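Side-chain contacts in Baccell_00875 (PDB 5NO8), which probably cleaves the rhamnose caps, attached through glucuronic acid, from complex arabinogalactan proteins as a polysaccharide lyase: residues D340-R345 with V403-L408; C647-D652 with D681-Y686. All coordinates share one frame; numbering follows the deposited sequence.

Interaction 1: D340-R345 with V403-L408; sequences DLIRKR and VKQYLL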
loop_
_atom_site.group_PDB
_atom_site.type_symbol
_atom_site.label_atom_id
_atom_site.label_comp_id
_atom_site.label_asym_id
_atom_site.label_seq_id
_atom_site.Cartn_x
_atom_site.Cartn_y
_atom_site.Cartn_z
ATOM N N ASP A 340 -6.577 2.399 -24.091
ATOM C CA ASP A 340 -5.317 2.442 -24.828
ATOM C C ASP A 340 -4.139 2.087 -23.907
ATOM O O ASP A 340 -3.159 1.496 -24.370
ATOM C CB ASP A 340 -5.024 3.833 -25.433
ATOM C CG ASP A 340 -5.919 4.193 -26.621
ATOM O OD1 ASP A 340 -6.637 3.314 -27.155
ATOM O OD2 ASP A 340 -5.896 5.393 -27.028
ATOM N N LEU A 341 -4.212 2.505 -22.640
ATOM C CA LEU A 341 -3.151 2.168 -21.671
ATOM C C LEU A 341 -2.989 0.640 -21.582
ATOM O O LEU A 341 -1.885 0.130 -21.666
ATOM C CB LEU A 341 -3.437 2.759 -20.283
ATOM C CG LEU A 341 -2.273 2.727 -19.279
ATOM C CD1 LEU A 341 -1.079 3.538 -19.794
ATOM C CD2 LEU A 341 -2.686 3.276 -17.917
ATOM N N ILE A 342 -4.111 -0.058 -21.453
ATOM C CA ILE A 342 -4.114 -1.503 -21.313
ATOM C C ILE A 342 -3.662 -2.168 -22.614
ATOM O O ILE A 342 -2.880 -3.090 -22.578
ATOM C CB ILE A 342 -5.481 -2.019 -20.852
ATOM C CG1 ILE A 342 -5.807 -1.451 -19.460
ATOM C CG2 ILE A 342 -5.522 -3.545 -20.871
ATOM C CD1 ILE A 342 -7.171 -1.851 -18.952
ATOM N N ARG A 343 -4.148 -1.671 -23.756
ATOM C CA ARG A 343 -3.746 -2.176 -25.056
ATOM C C ARG A 343 -2.249 -2.057 -25.239
ATOM O O ARG A 343 -1.607 -3.012 -25.656
ATOM C CB ARG A 343 -4.433 -1.391 -26.176
ATOM C CG ARG A 343 -4.076 -1.903 -27.561
ATOM C CD ARG A 343 -4.327 -0.867 -28.607
ATOM N NE ARG A 343 -3.116 -0.098 -28.818
ATOM C CZ ARG A 343 -3.011 1.220 -28.783
ATOM N NH1 ARG A 343 -4.060 2.020 -28.534
ATOM N NH2 ARG A 343 -1.821 1.746 -29.005
ATOM N N LYS A 344 -1.692 -0.903 -24.879
ATOM C CA LYS A 344 -0.265 -0.696 -25.042
ATOM C C LYS A 344 0.530 -1.636 -24.130
ATOM O O LYS A 344 1.559 -2.142 -24.538
ATOM C CB LYS A 344 0.107 0.753 -24.792
ATOM C CG LYS A 344 -0.344 1.649 -25.956
ATOM C CD LYS A 344 0.154 3.064 -25.829
ATOM C CE LYS A 344 -0.590 3.854 -24.775
ATOM N NZ LYS A 344 -0.252 5.303 -24.946
ATOM N N ARG A 345 0.052 -1.846 -22.917
ATOM C CA ARG A 345 0.746 -2.734 -21.986
ATOM C C ARG A 345 0.758 -4.177 -22.510
ATOM O O ARG A 345 1.781 -4.844 -22.508
ATOM C CB ARG A 345 0.098 -2.709 -20.599
ATOM C CG ARG A 345 0.717 -3.680 -19.592
ATOM C CD ARG A 345 2.200 -3.415 -19.462
ATOM N NE ARG A 345 2.891 -4.421 -18.678
ATOM C CZ ARG A 345 4.175 -4.696 -18.810
ATOM N NH1 ARG A 345 4.972 -4.028 -19.656
ATOM N NH2 ARG A 345 4.676 -5.669 -18.072
ATOM N N VAL A 403 -4.907 -13.283 -21.640
ATOM C CA VAL A 403 -6.193 -13.969 -21.877
ATOM C C VAL A 403 -7.376 -13.022 -21.739
ATOM O O VAL A 403 -8.262 -13.009 -22.590
ATOM C CB VAL A 403 -6.455 -15.155 -20.916
ATOM C CG1 VAL A 403 -7.837 -15.740 -21.188
ATOM C CG2 VAL A 403 -5.394 -16.206 -21.074
ATOM N N LYS A 404 -7.431 -12.248 -20.653
ATOM C CA LYS A 404 -8.578 -11.388 -20.434
ATOM C C LYS A 404 -8.667 -10.367 -21.576
ATOM O O LYS A 404 -9.749 -10.114 -22.084
ATOM C CB LYS A 404 -8.536 -10.708 -19.065
ATOM C CG LYS A 404 -8.754 -11.701 -17.942
ATOM C CD LYS A 404 -8.935 -11.027 -16.605
ATOM C CE LYS A 404 -9.058 -12.070 -15.508
ATOM N NZ LYS A 404 -9.531 -11.435 -14.261
ATOM N N GLN A 405 -7.527 -9.833 -21.988
ATOM C CA GLN A 405 -7.506 -8.866 -23.086
ATOM C C GLN A 405 -7.882 -9.555 -24.429
ATOM O O GLN A 405 -8.585 -8.977 -25.255
ATOM C CB GLN A 405 -6.153 -8.174 -23.210
ATOM C CG GLN A 405 -6.140 -7.008 -24.202
ATOM C CD GLN A 405 -6.913 -5.759 -23.780
ATOM O OE1 GLN A 405 -7.670 -5.734 -22.812
ATOM N NE2 GLN A 405 -6.744 -4.707 -24.566
ATOM N N TYR A 406 -7.461 -10.789 -24.620
ATOM C CA TYR A 406 -7.914 -11.569 -25.762
ATOM C C TYR A 406 -9.424 -11.726 -25.774
ATOM O O TYR A 406 -10.074 -11.577 -26.829
ATOM C CB TYR A 406 -7.217 -12.944 -25.802
ATOM C CG TYR A 406 -7.813 -13.750 -26.925
ATOM C CD1 TYR A 406 -7.385 -13.554 -28.231
ATOM C CD2 TYR A 406 -8.874 -14.604 -26.692
ATOM C CE1 TYR A 406 -7.987 -14.237 -29.293
ATOM C CE2 TYR A 406 -9.479 -15.299 -27.736
ATOM C CZ TYR A 406 -9.027 -15.114 -29.031
ATOM O OH TYR A 406 -9.633 -15.789 -30.074
ATOM N N LEU A 407 -10.022 -12.015 -24.629
ATOM C CA LEU A 407 -11.464 -12.235 -24.582
ATOM C C LEU A 407 -12.249 -10.974 -24.985
ATOM O O LEU A 407 -13.370 -11.084 -25.504
ATOM C CB LEU A 407 -11.912 -12.748 -23.212
ATOM C CG LEU A 407 -11.387 -14.139 -22.839
ATOM C CD1 LEU A 407 -11.763 -14.442 -21.395
ATOM C CD2 LEU A 407 -11.941 -15.186 -23.792
ATOM N N LEU A 408 -11.646 -9.796 -24.778
ATOM C CA LEU A 408 -12.250 -8.529 -25.157
ATOM C C LEU A 408 -12.009 -8.170 -26.601
ATOM O O LEU A 408 -12.927 -7.709 -27.292
ATOM C CB LEU A 408 -11.717 -7.408 -24.242
ATOM C CG LEU A 408 -12.220 -7.505 -22.814
ATOM C CD1 LEU A 408 -11.392 -6.604 -21.916
ATOM C CD2 LEU A 408 -13.689 -7.099 -22.726
#

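Interaction 2: C647-D652 with D681-Y686; sequences CLFFED and DWALVY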
loop_
_atom_site.group_PDB
_atom_site.type_symbol
_atom_site.label_atom_id
_atom_site.label_comp_id
_atom_site.label_asym_id
_atom_site.label_seq_id
_atom_site.Cartn_x
_atom_site.Cartn_y
_atom_site.Cartn_z
ATOM N N CYS A 647 -1.339 3.784 -12.211
ATOM C CA CYS A 647 -0.086 4.529 -12.257
ATOM C C CYS A 647 1.148 3.656 -12.466
ATOM O O CYS A 647 2.186 4.169 -12.847
ATOM C CB CYS A 647 0.081 5.397 -11.033
ATOM S SG CYS A 647 0.335 4.445 -9.517
ATOM N N LEU A 648 1.019 2.339 -12.304
ATOM C CA LEU A 648 2.144 1.415 -12.519
ATOM C C LEU A 648 2.416 1.120 -13.993
ATOM O O LEU A 648 3.351 0.401 -14.311
ATOM C CB LEU A 648 1.868 0.112 -11.782
ATOM C CG LEU A 648 1.727 0.198 -10.261
ATOM C CD1 LEU A 648 1.085 -1.079 -9.750
ATOM C CD2 LEU A 648 3.060 0.477 -9.590
ATOM N N PHE A 649 1.573 1.645 -14.885
ATOM C CA PHE A 649 1.611 1.362 -16.324
ATOM C C PHE A 649 1.782 2.673 -17.058
ATOM O O PHE A 649 1.066 3.650 -16.769
ATOM C CB PHE A 649 0.300 0.659 -16.721
ATOM C CG PHE A 649 0.070 -0.574 -15.916
ATOM C CD1 PHE A 649 0.691 -1.765 -16.275
ATOM C CD2 PHE A 649 -0.686 -0.531 -14.754
ATOM C CE1 PHE A 649 0.567 -2.893 -15.471
ATOM C CE2 PHE A 649 -0.821 -1.667 -13.957
ATOM C CZ PHE A 649 -0.192 -2.845 -14.327
ATOM N N PHE A 650 2.750 2.695 -17.960
ATOM C CA PHE A 650 3.157 3.903 -18.644
ATOM C C PHE A 650 2.680 3.938 -20.097
ATOM O O PHE A 650 2.327 2.898 -20.689
ATOM C CB PHE A 650 4.683 4.037 -18.531
ATOM C CG PHE A 650 5.184 3.851 -17.109
ATOM C CD1 PHE A 650 4.640 4.614 -16.070
ATOM C CD2 PHE A 650 6.097 2.867 -16.808
ATOM C CE1 PHE A 650 5.055 4.424 -14.759
ATOM C CE2 PHE A 650 6.532 2.673 -15.505
ATOM C CZ PHE A 650 5.993 3.453 -14.476
ATOM N N GLU A 651 2.717 5.125 -20.683
ATOM C CA GLU A 651 2.095 5.363 -21.989
ATOM C C GLU A 651 2.870 4.755 -23.143
ATOM O O GLU A 651 2.372 4.772 -24.256
ATOM C CB GLU A 651 1.898 6.854 -22.260
ATOM C CG GLU A 651 0.974 7.557 -21.271
ATOM C CD GLU A 651 -0.493 7.263 -21.448
ATOM O OE1 GLU A 651 -0.889 6.675 -22.500
ATOM O OE2 GLU A 651 -1.260 7.648 -20.517
ATOM N N ASP A 652 4.081 4.261 -22.899
ATOM C CA ASP A 652 4.809 3.479 -23.907
ATOM C C ASP A 652 4.652 1.976 -23.735
ATOM O O ASP A 652 5.362 1.229 -24.390
ATOM C CB ASP A 652 6.300 3.876 -23.915
ATOM C CG ASP A 652 6.974 3.722 -22.542
ATOM O OD1 ASP A 652 6.301 3.343 -21.544
ATOM O OD2 ASP A 652 8.186 4.041 -22.452
ATOM N N ASP A 681 1.449 -6.968 -13.431
ATOM C CA ASP A 681 0.348 -7.099 -14.394
ATOM C C ASP A 681 -0.903 -7.714 -13.779
ATOM O O ASP A 681 -2.002 -7.522 -14.289
ATOM C CB ASP A 681 0.833 -7.787 -15.653
ATOM C CG ASP A 681 1.852 -6.937 -16.373
ATOM O OD1 ASP A 681 1.559 -5.738 -16.610
ATOM O OD2 ASP A 681 2.965 -7.406 -16.653
ATOM N N TRP A 682 -0.770 -8.381 -12.625
ATOM C CA TRP A 682 -1.947 -8.703 -11.821
ATOM C C TRP A 682 -2.875 -7.515 -11.517
ATOM O O TRP A 682 -4.075 -7.687 -11.350
ATOM C CB TRP A 682 -1.556 -9.386 -10.482
ATOM C CG TRP A 682 -1.020 -10.755 -10.649
ATOM C CD1 TRP A 682 0.268 -11.143 -10.522
ATOM C CD2 TRP A 682 -1.767 -11.934 -10.984
ATOM N NE1 TRP A 682 0.387 -12.498 -10.748
ATOM C CE2 TRP A 682 -0.847 -13.004 -11.050
ATOM C CE3 TRP A 682 -3.110 -12.178 -11.271
ATOM C CZ2 TRP A 682 -1.237 -14.318 -11.382
ATOM C CZ3 TRP A 682 -3.503 -13.492 -11.610
ATOM C CH2 TRP A 682 -2.555 -14.542 -11.633
ATOM N N ALA A 683 -2.333 -6.299 -11.410
ATOM C CA ALA A 683 -3.215 -5.168 -11.176
ATOM C C ALA A 683 -4.227 -5.015 -12.307
ATOM O O ALA A 683 -5.368 -4.655 -12.049
ATOM C CB ALA A 683 -2.426 -3.888 -10.953
ATOM N N LEU A 684 -3.819 -5.297 -13.536
ATOM C CA LEU A 684 -4.736 -5.192 -14.677
ATOM C C LEU A 684 -5.656 -6.413 -14.764
ATOM O O LEU A 684 -6.801 -6.303 -15.170
ATOM C CB LEU A 684 -3.971 -4.964 -15.967
ATOM C CG LEU A 684 -3.244 -3.624 -16.078
ATOM C CD1 LEU A 684 -2.516 -3.561 -17.418
ATOM C CD2 LEU A 684 -4.187 -2.449 -15.878
ATOM N N VAL A 685 -5.165 -7.569 -14.330
ATOM C CA VAL A 685 -6.051 -8.725 -14.162
ATOM C C VAL A 685 -7.229 -8.378 -13.267
ATOM O O VAL A 685 -8.386 -8.677 -13.582
ATOM C CB VAL A 685 -5.283 -9.952 -13.603
ATOM C CG1 VAL A 685 -6.245 -11.091 -13.233
ATOM C CG2 VAL A 685 -4.214 -10.427 -14.570
ATOM N N TYR A 686 -6.959 -7.716 -12.141
ATOM C CA TYR A 686 -8.011 -7.349 -11.235
ATOM C C TYR A 686 -8.810 -6.127 -11.683
ATOM O O TYR A 686 -10.014 -6.021 -11.381
ATOM C CB TYR A 686 -7.461 -7.237 -9.813
ATOM C CG TYR A 686 -7.231 -8.617 -9.237
ATOM C CD1 TYR A 686 -8.307 -9.450 -8.960
ATOM C CD2 TYR A 686 -5.965 -9.119 -9.085
ATOM C CE1 TYR A 686 -8.115 -10.728 -8.451
ATOM C CE2 TYR A 686 -5.754 -10.398 -8.577
ATOM C CZ TYR A 686 -6.836 -11.186 -8.253
ATOM O OH TYR A 686 -6.622 -12.436 -7.748
#

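Interaction 1: D340-R345 with V403-L408
Gln405 reaches from helix 396-409 to helix 338-352, where its amide rests against Ile342 and Arg343. The nearest approach of CA atoms is 7.9 Å, between Arg343 and Gln405. Gln405 buries more surface in the contact than any other residue. Its CG lies anti to the backbone N (chi1 -171°), and a bend at chi2 (70°) then sets the amide against the other helix. The amide oxygen OE1 meets the methyl CG2 of Ile342 at 3.6 Å. That methyl is itself anti to the backbone N of Ile342, and it also lies 3.9 Å from Gln405 CD. The two side chains meet at a slant. Gln405 NE2 sits 4.0 Å from CA of Arg343. It therefore touches the base of that residue and not its charged end. The end of the Arg343 side chain leads away from the other segment, and its NH1 forms a salt bridge with Asp340 OD1 (3.2 Å) on its own helix. No hydrogen bond joins the two segments, so the amide packs here by van der Waals contact. Ile342 also touches Tyr687 of helix 682-692, and Gln405 touches Leu414 of helix 412-429. Glycerol is bound near Ile342, and Lys404 NZ is hydrogen-bonded to glycerol. This is plain helix-helix packing within the C-terminal helical domain, whose run of helices is consistent with an alpha/alpha toroid, as in several polysaccharide lyase families.

Interaction 2: C647-D652 with D681-Y686
Phe649 and Asp681 bring the two backbones nearest each other, with 8.8 Å between their CA atoms. Segment 647-652 leaves a 3-10 segment after Leu648 and becomes extended at Phe649. Segment 681-686 runs into helix 682-692, where Asp681 O accepts from both Leu684 N and Val685 N. The CB of Phe649 points toward this helix, and the ring reaches it. Leu684 comes from the opposite direction and lays CG over one ring face, 3.8 Å from the centroid and 20° off the normal. This is a CH-pi contact. Both CD methyls of Leu684 also touch the ring. The arrangement is a buried loop aromatic packed on the last helix of the helical domain. Ala683 CB meets the ring edge, 4.1 Å from Phe649 CE2. Asp681 OD1 lies in the ring plane at the edge, 3.2 Å from Phe649 CE1, with the carboxylate turned 34° from the ring. The main polar partner of this carboxylate is Arg345, by a salt bridge. An alanine in place of Phe649 would probably open a gap beneath Leu684 and leave Ala683 without its aromatic neighbour. Arg345 of helix 338-352 also touches the ring, and Leu341 touches the Phe649 side chain at its base.

Helix 338-352 joins the two contacts, whose centres are about 10 Å apart. It carries one side of interaction 1 and also touches both segments of interaction 2. Arg345 NE forms a salt bridge with Asp681 OD1 at 2.8 Å. Lys344 NZ forms another with Glu651 OE1 at 2.9 Å. Leu341 CD1 adds packing, 3.6 Å from Phe650 O. Helix 396-409 makes a second link, because Lys404 NZ is hydrogen-bonded to Val685 O. The two salt bridges tie helix 338-352 to both segments of interaction 2, while the Lys404 hydrogen bond ties helix 396-409 to 681-686. Glycerol bound beside interaction 1 probably comes from the crystallisation liquor and does not establish a substrate site.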